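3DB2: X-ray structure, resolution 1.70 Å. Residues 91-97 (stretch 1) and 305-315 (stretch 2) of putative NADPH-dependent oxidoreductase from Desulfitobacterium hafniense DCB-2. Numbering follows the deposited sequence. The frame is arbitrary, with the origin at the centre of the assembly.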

ATOM      1  N   LYS C  91     -29.810   2.782 -30.296  1.00 18.18           N
ATOM      2  CA  LYS C  91     -28.763   1.761 -30.168  1.00 20.70           C
ATOM      3  C   LYS C  91     -28.340   1.548 -28.711  1.00 15.84           C
ATOM      4  O   LYS C  91     -28.154   2.509 -27.996  1.00 17.66           O
ATOM      5  CB  LYS C  91     -27.546   2.131 -31.005  1.00 19.68           C
ATOM      6  CG  LYS C  91     -27.835   2.580 -32.441  1.00 20.65           C
ATOM      7  CD  LYS C  91     -28.761   1.620 -33.184  1.00 21.35           C
ATOM      8  CE  LYS C  91     -28.721   1.935 -34.688  1.00 24.47           C
ATOM      9  NZ  LYS C  91     -29.590   0.961 -35.412  1.00 24.96           N
ATOM     10  N   HIS C  92     -28.215   0.282 -28.353  1.00 19.68           N
ATOM     11  CA  HIS C  92     -27.635  -0.154 -27.079  1.00 13.53           C
ATOM     12  C   HIS C  92     -26.156   0.198 -27.064  1.00 16.05           C
ATOM     13  O   HIS C  92     -25.476   0.277 -28.092  1.00 17.35           O
ATOM     14  CB  HIS C  92     -27.928  -1.634 -26.884  1.00 19.88           C
ATOM     15  CG  HIS C  92     -29.401  -1.924 -26.992  1.00 25.02           C
ATOM     16  ND1 HIS C  92     -29.952  -2.843 -27.862  1.00 30.23           N
ATOM     17  CD2 HIS C  92     -30.475  -1.390 -26.393  1.00 25.58           C
ATOM     18  CE1 HIS C  92     -31.270  -2.868 -27.741  1.00 25.33           C
ATOM     19  NE2 HIS C  92     -31.639  -1.979 -26.823  1.00 27.48           N
ATOM     20  N   ILE C  93     -25.586   0.449 -25.866  1.00 13.87           N
ATOM     21  CA  ILE C  93     -24.314   1.111 -25.755  1.00 13.95           C
ATOM     22  C   ILE C  93     -23.288   0.258 -25.013  1.00 21.31           C
ATOM     23  O   ILE C  93     -23.531  -0.137 -23.873  1.00 17.44           O
ATOM     24  CB  ILE C  93     -24.446   2.438 -24.985  1.00 19.13           C
ATOM     25  CG1 ILE C  93     -25.443   3.461 -25.550  1.00 20.03           C
ATOM     26  CG2 ILE C  93     -23.071   3.059 -24.814  1.00 16.47           C
ATOM     27  CD1 ILE C  93     -25.039   4.027 -26.899  1.00 17.52           C
ATOM     28  N   TYR C  94     -22.164   0.010 -25.654  1.00 16.59           N
ATOM     29  CA  TYR C  94     -20.911  -0.366 -24.998  1.00 19.58           C
ATOM     30  C   TYR C  94     -20.001   0.868 -25.141  1.00 21.12           C
ATOM     31  O   TYR C  94     -19.756   1.383 -26.233  1.00 19.26           O
ATOM     32  CB  TYR C  94     -20.330  -1.691 -25.514  1.00 17.05           C
ATOM     33  CG  TYR C  94     -19.004  -1.988 -24.839  1.00 17.89           C
ATOM     34  CD1 TYR C  94     -17.796  -1.511 -25.345  1.00 19.30           C
ATOM     35  CD2 TYR C  94     -18.959  -2.740 -23.679  1.00 20.45           C
ATOM     36  CE1 TYR C  94     -16.586  -1.748 -24.761  1.00 21.92           C
ATOM     37  CE2 TYR C  94     -17.741  -3.000 -23.061  1.00 26.06           C
ATOM     38  CZ  TYR C  94     -16.579  -2.510 -23.610  1.00 20.46           C
ATOM     39  OH  TYR C  94     -15.352  -2.737 -23.032  1.00 28.90           O
ATOM     40  N   VAL C  95     -19.452   1.321 -24.017  1.00 16.14           N
ATOM     41  CA  VAL C  95     -18.436   2.356 -24.023  1.00 13.96           C
ATOM     42  C   VAL C  95     -17.248   1.902 -23.152  1.00 19.43           C
ATOM     43  O   VAL C  95     -17.385   1.247 -22.116  1.00 16.05           O
ATOM     44  CB  VAL C  95     -18.956   3.740 -23.623  1.00 14.62           C
ATOM     45  CG1 VAL C  95     -19.364   3.838 -22.175  1.00 15.55           C
ATOM     46  CG2 VAL C  95     -17.915   4.825 -23.924  1.00 17.34           C
ATOM     47  N   GLU C  96     -16.044   2.226 -23.626  1.00 17.53           N
ATOM     48  CA  GLU C  96     -14.847   1.865 -22.892  1.00 16.89           C
ATOM     49  C   GLU C  96     -14.789   2.714 -21.624  1.00 19.28           C
ATOM     50  O   GLU C  96     -15.376   3.785 -21.495  1.00 20.82           O
ATOM     51  CB  GLU C  96     -13.546   2.144 -23.626  1.00 25.22           C
ATOM     52  CG  GLU C  96     -12.896   0.877 -24.145  1.00 31.33           C
ATOM     53  CD  GLU C  96     -12.635  -0.118 -23.028  1.00 37.57           C
ATOM     54  OE1 GLU C  96     -12.588   0.222 -21.826  1.00 36.14           O
ATOM     55  OE2 GLU C  96     -12.485  -1.300 -23.404  1.00 39.68           O
ATOM     56  N   LYS C  97     -14.023   2.211 -20.661  1.00 23.69           N
ATOM     57  CA  LYS C  97     -13.849   2.886 -19.412  1.00 15.70           C
ATOM     58  C   LYS C  97     -13.042   4.217 -19.464  1.00 20.41           C
ATOM     59  O   LYS C  97     -12.194   4.168 -20.426  1.00 20.91           O
ATOM     60  CB  LYS C  97     -13.183   2.087 -18.295  1.00 18.95           C
ATOM     61  CG  LYS C  97     -12.120   1.122 -18.717  1.00 21.03           C
ATOM     62  CD  LYS C  97     -10.931   1.707 -19.446  1.00 31.45           C
ATOM     63  CE  LYS C  97     -10.058   2.523 -18.499  1.00 39.55           C
ATOM     64  NZ  LYS C  97      -8.630   2.344 -18.935  1.00 48.06           N
ATOM     65  N   VAL C 305     -16.106 -11.443 -22.895  1.00 19.92           N
ATOM     66  CA  VAL C 305     -17.309 -11.649 -22.086  1.00 18.28           C
ATOM     67  C   VAL C 305     -18.001 -10.328 -21.776  1.00 19.16           C
ATOM     68  O   VAL C 305     -19.230 -10.344 -21.620  1.00 18.90           O
ATOM     69  CB  VAL C 305     -17.070 -12.408 -20.775  1.00 22.21           C
ATOM     70  CG1 VAL C 305     -16.554 -13.802 -21.076  1.00 21.86           C
ATOM     71  CG2 VAL C 305     -16.126 -11.631 -19.853  1.00 20.22           C
ATOM     72  N   GLU C 306     -17.291  -9.219 -21.692  1.00 19.39           N
ATOM     73  CA  GLU C 306     -17.986  -7.971 -21.341  1.00 21.27           C
ATOM     74  C   GLU C 306     -18.883  -7.464 -22.468  1.00 21.46           C
ATOM     75  O   GLU C 306     -19.978  -6.965 -22.198  1.00 21.92           O
ATOM     76  CB  GLU C 306     -16.995  -6.923 -20.875  1.00 24.87           C
ATOM     77  CG  GLU C 306     -16.256  -6.070 -21.872  1.00 29.06           C
ATOM     78  CD  GLU C 306     -15.332  -5.030 -21.240  1.00 18.75           C
ATOM     79  OE1 GLU C 306     -15.639  -4.470 -20.169  1.00 22.73           O
ATOM     80  OE2 GLU C 306     -14.270  -4.749 -21.826  1.00 30.69           O
ATOM     81  N   VAL C 307     -18.441  -7.616 -23.717  1.00 20.13           N
ATOM     82  CA  VAL C 307     -19.286  -7.282 -24.873  1.00 20.14           C
ATOM     83  C   VAL C 307     -20.449  -8.257 -25.006  1.00 19.92           C
ATOM     84  O   VAL C 307     -21.605  -7.882 -25.256  1.00 20.90           O
ATOM     85  CB  VAL C 307     -18.429  -7.211 -26.156  1.00 21.63           C
ATOM     86  CG1 VAL C 307     -19.264  -6.756 -27.351  1.00 24.93           C
ATOM     87  CG2 VAL C 307     -17.229  -6.276 -25.937  1.00 17.26           C
ATOM     88  N   GLU C 308     -20.192  -9.550 -24.808  1.00 18.69           N
ATOM     89  CA  GLU C 308     -21.199 -10.590 -24.845  1.00 19.51           C
ATOM     90  C   GLU C 308     -22.330 -10.400 -23.826  1.00 19.09           C
ATOM     91  O   GLU C 308     -23.476 -10.788 -24.073  1.00 19.59           O
ATOM     92  CB  GLU C 308     -20.602 -11.988 -24.608  1.00 21.54           C
ATOM     93  CG  GLU C 308     -19.893 -12.527 -25.858  1.00 20.52           C
ATOM     94  CD  GLU C 308     -19.238 -13.865 -25.589  1.00 26.49           C
ATOM     95  OE1 GLU C 308     -19.022 -14.242 -24.408  1.00 25.54           O
ATOM     96  OE2 GLU C 308     -18.921 -14.572 -26.564  1.00 23.40           O
ATOM     97  N   GLU C 309     -21.998  -9.804 -22.681  1.00 18.28           N
ATOM     98  CA  GLU C 309     -22.984  -9.553 -21.644  1.00 20.74           C
ATOM     99  C   GLU C 309     -24.020  -8.561 -22.168  1.00 19.07           C
ATOM    100  O   GLU C 309     -25.218  -8.591 -21.874  1.00 18.50           O
ATOM    101  CB  GLU C 309     -22.312  -8.965 -20.408  1.00 19.70           C
ATOM    102  CG  GLU C 309     -23.222  -8.223 -19.444  1.00 20.92           C
ATOM    103  CD  GLU C 309     -22.616  -8.074 -18.061  1.00 24.57           C
ATOM    104  OE1 GLU C 309     -22.362  -9.101 -17.385  1.00 27.80           O
ATOM    105  OE2 GLU C 309     -22.373  -6.925 -17.661  1.00 22.64           O
ATOM    106  N   VAL C 310     -23.556  -7.590 -22.962  1.00 17.71           N
ATOM    107  CA  VAL C 310     -24.537  -6.602 -23.453  1.00 18.03           C
ATOM    108  C   VAL C 310     -25.521  -7.309 -24.398  1.00 21.14           C
ATOM    109  O   VAL C 310     -26.727  -7.096 -24.324  1.00 21.52           O
ATOM    110  CB  VAL C 310     -23.892  -5.394 -24.126  1.00 21.90           C
ATOM    111  CG1 VAL C 310     -24.948  -4.356 -24.521  1.00 24.61           C
ATOM    112  CG2 VAL C 310     -22.877  -4.734 -23.201  1.00 21.46           C
ATOM    113  N   ALA C 311     -24.985  -8.145 -25.276  1.00 16.94           N
ATOM    114  CA  ALA C 311     -25.751  -8.942 -26.208  1.00 20.97           C
ATOM    115  C   ALA C 311     -26.721  -9.857 -25.460  1.00 21.09           C
ATOM    116  O   ALA C 311     -27.872  -9.951 -25.879  1.00 24.20           O
ATOM    117  CB  ALA C 311     -24.881  -9.828 -27.083  1.00 19.05           C
ATOM    118  N   ASP C 312     -26.225 -10.471 -24.386  1.00 23.52           N
ATOM    119  CA  ASP C 312     -27.103 -11.325 -23.572  1.00 24.61           C
ATOM    120  C   ASP C 312     -28.262 -10.519 -23.012  1.00 24.45           C
ATOM    121  O   ASP C 312     -29.415 -10.971 -23.046  1.00 23.86           O
ATOM    122  CB  ASP C 312     -26.328 -11.984 -22.439  1.00 27.48           C
ATOM    123  CG  ASP C 312     -25.549 -13.197 -22.908  1.00 29.59           C
ATOM    124  OD1 ASP C 312     -25.558 -13.495 -24.109  1.00 30.74           O
ATOM    125  OD2 ASP C 312     -24.908 -13.869 -22.074  1.00 34.05           O
ATOM    126  N   VAL C 313     -27.998  -9.321 -22.463  1.00 21.93           N
ATOM    127  CA  VAL C 313     -29.117  -8.523 -21.975  1.00 17.05           C
ATOM    128  C   VAL C 313     -29.973  -7.899 -23.069  1.00 21.41           C
ATOM    129  O   VAL C 313     -31.147  -7.581 -22.853  1.00 25.06           O
ATOM    130  CB  VAL C 313     -28.629  -7.432 -20.991  1.00 26.39           C
ATOM    131  CG1 VAL C 313     -27.926  -8.156 -19.847  1.00 24.33           C
ATOM    132  CG2 VAL C 313     -27.766  -6.414 -21.691  1.00 23.93           C
ATOM    133  N   ILE C 314     -29.453  -7.702 -24.274  1.00 22.90           N
ATOM    134  CA  ILE C 314     -30.352  -7.227 -25.344  1.00 24.96           C
ATOM    135  C   ILE C 314     -31.299  -8.351 -25.742  1.00 25.32           C
ATOM    136  O   ILE C 314     -32.487  -8.097 -25.917  1.00 27.89           O
ATOM    137  CB  ILE C 314     -29.594  -6.708 -26.569  1.00 21.99           C
ATOM    138  CG1 ILE C 314     -28.972  -5.310 -26.389  1.00 23.15           C
ATOM    139  CG2 ILE C 314     -30.422  -6.647 -27.849  1.00 28.53           C
ATOM    140  CD1 ILE C 314     -27.796  -5.117 -27.352  1.00 22.90           C
ATOM    141  N   ARG C 315     -30.806  -9.583 -25.850  1.00 25.64           N
ATOM    142  CA  ARG C 315     -31.628 -10.686 -26.325  1.00 24.85           C
ATOM    143  C   ARG C 315     -32.533 -11.243 -25.229  1.00 31.80           C
ATOM    144  O   ARG C 315     -33.663 -11.652 -25.525  1.00 35.25           O
ATOM    145  CB  ARG C 315     -30.775 -11.810 -26.902  1.00 22.55           C
ATOM    146  CG  ARG C 315     -30.110 -11.490 -28.235  1.00 27.51           C
ATOM    147  CD  ARG C 315     -30.971 -11.917 -29.427  1.00 26.45           C
ATOM    148  NE  ARG C 315     -30.407 -11.554 -30.717  1.00 24.13           N
ATOM    149  CZ  ARG C 315     -30.497 -10.385 -31.319  1.00 25.33           C
ATOM    150  NH1 ARG C 315     -31.163  -9.400 -30.742  1.00 22.94           N
ATOM    151  NH2 ARG C 315     -29.962 -10.090 -32.500  1.00 28.35           N
TER
HETATM  152  O   HOH W   1     -12.720  -2.675 -21.384  1.00 29.65           O

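How does a short strand meet a helix more than two hundred residues further along the chain? Strand 92-96 runs nearly antiparallel to helix 305-315, at 165°, with the axes 9.3 Å apart at their closest, and the pair buries a modest 330 Å². Because side chains alternate along a strand, His92 and Tyr94 direct their CA-to-CB bonds toward the helix while that of Ile93 points away. On the helix, Glu306, Val310 and Ile314 recur every four residues, about one turn, and so line up along the strand.

What does His92 find at its end of the contact? The His92 ring, with chi1 at m, reaches Ile314, and ND1 lies only 3.0 Å from Ile314 CG1. This is closer than an ordinary van der Waals contact between a nitrogen and a carbon, and it is not a hydrogen bond; the ring meets the isoleucine obliquely. Ile314, whose CA-to-CB bond points toward the strand, presents a branched apolar side chain beside the ring. Both residues remain partly exposed.

Why is Tyr94 the centre of the interface? It has the largest area covered by the other stretch, and its t rotamer carries the ring along the helix. The aromatic carbons pack against two valines: Val307 CG2 sits over one face, 4.4 Å from Tyr94 CE2, whereas Val310 CG2 lies at the edge, near the ring plane, 4.4 Å from Tyr94 CD2. Val310 also approaches the strand backbone, its CG1 lying 4.5 Å from Ile93 O. The branched, apolar valines suit the carbon part of the ring, and Glu306 suits its hydroxyl. At the far end of the ring the chemistry changes: Tyr94 OH donates a hydrogen bond to Glu306 OE2 at 2.6 Å, a short link that gives the buried hydroxyl a carboxylate acceptor.

How can a second buried glutamate be accommodated beside this one? The CA-to-CB bond of Glu96 points sideways, but the end of its side chain comes nearer, leaving Glu96 OE2 4.2 Å from Glu306 OE2. Like charges at that distance would repel if both groups are ionised, and water 1 lies between them, donating to Glu96 OE2 at 2.5 Å and to Glu306 OE2 at 2.6 Å, although acceptors elsewhere also compete for its protons. The other carboxylate oxygen, Glu96 OE1, accepts a hydrogen bond from Lys97 N at 2.7 Å, which helps fix the side chain, while Lys97 itself stays clear of the helix.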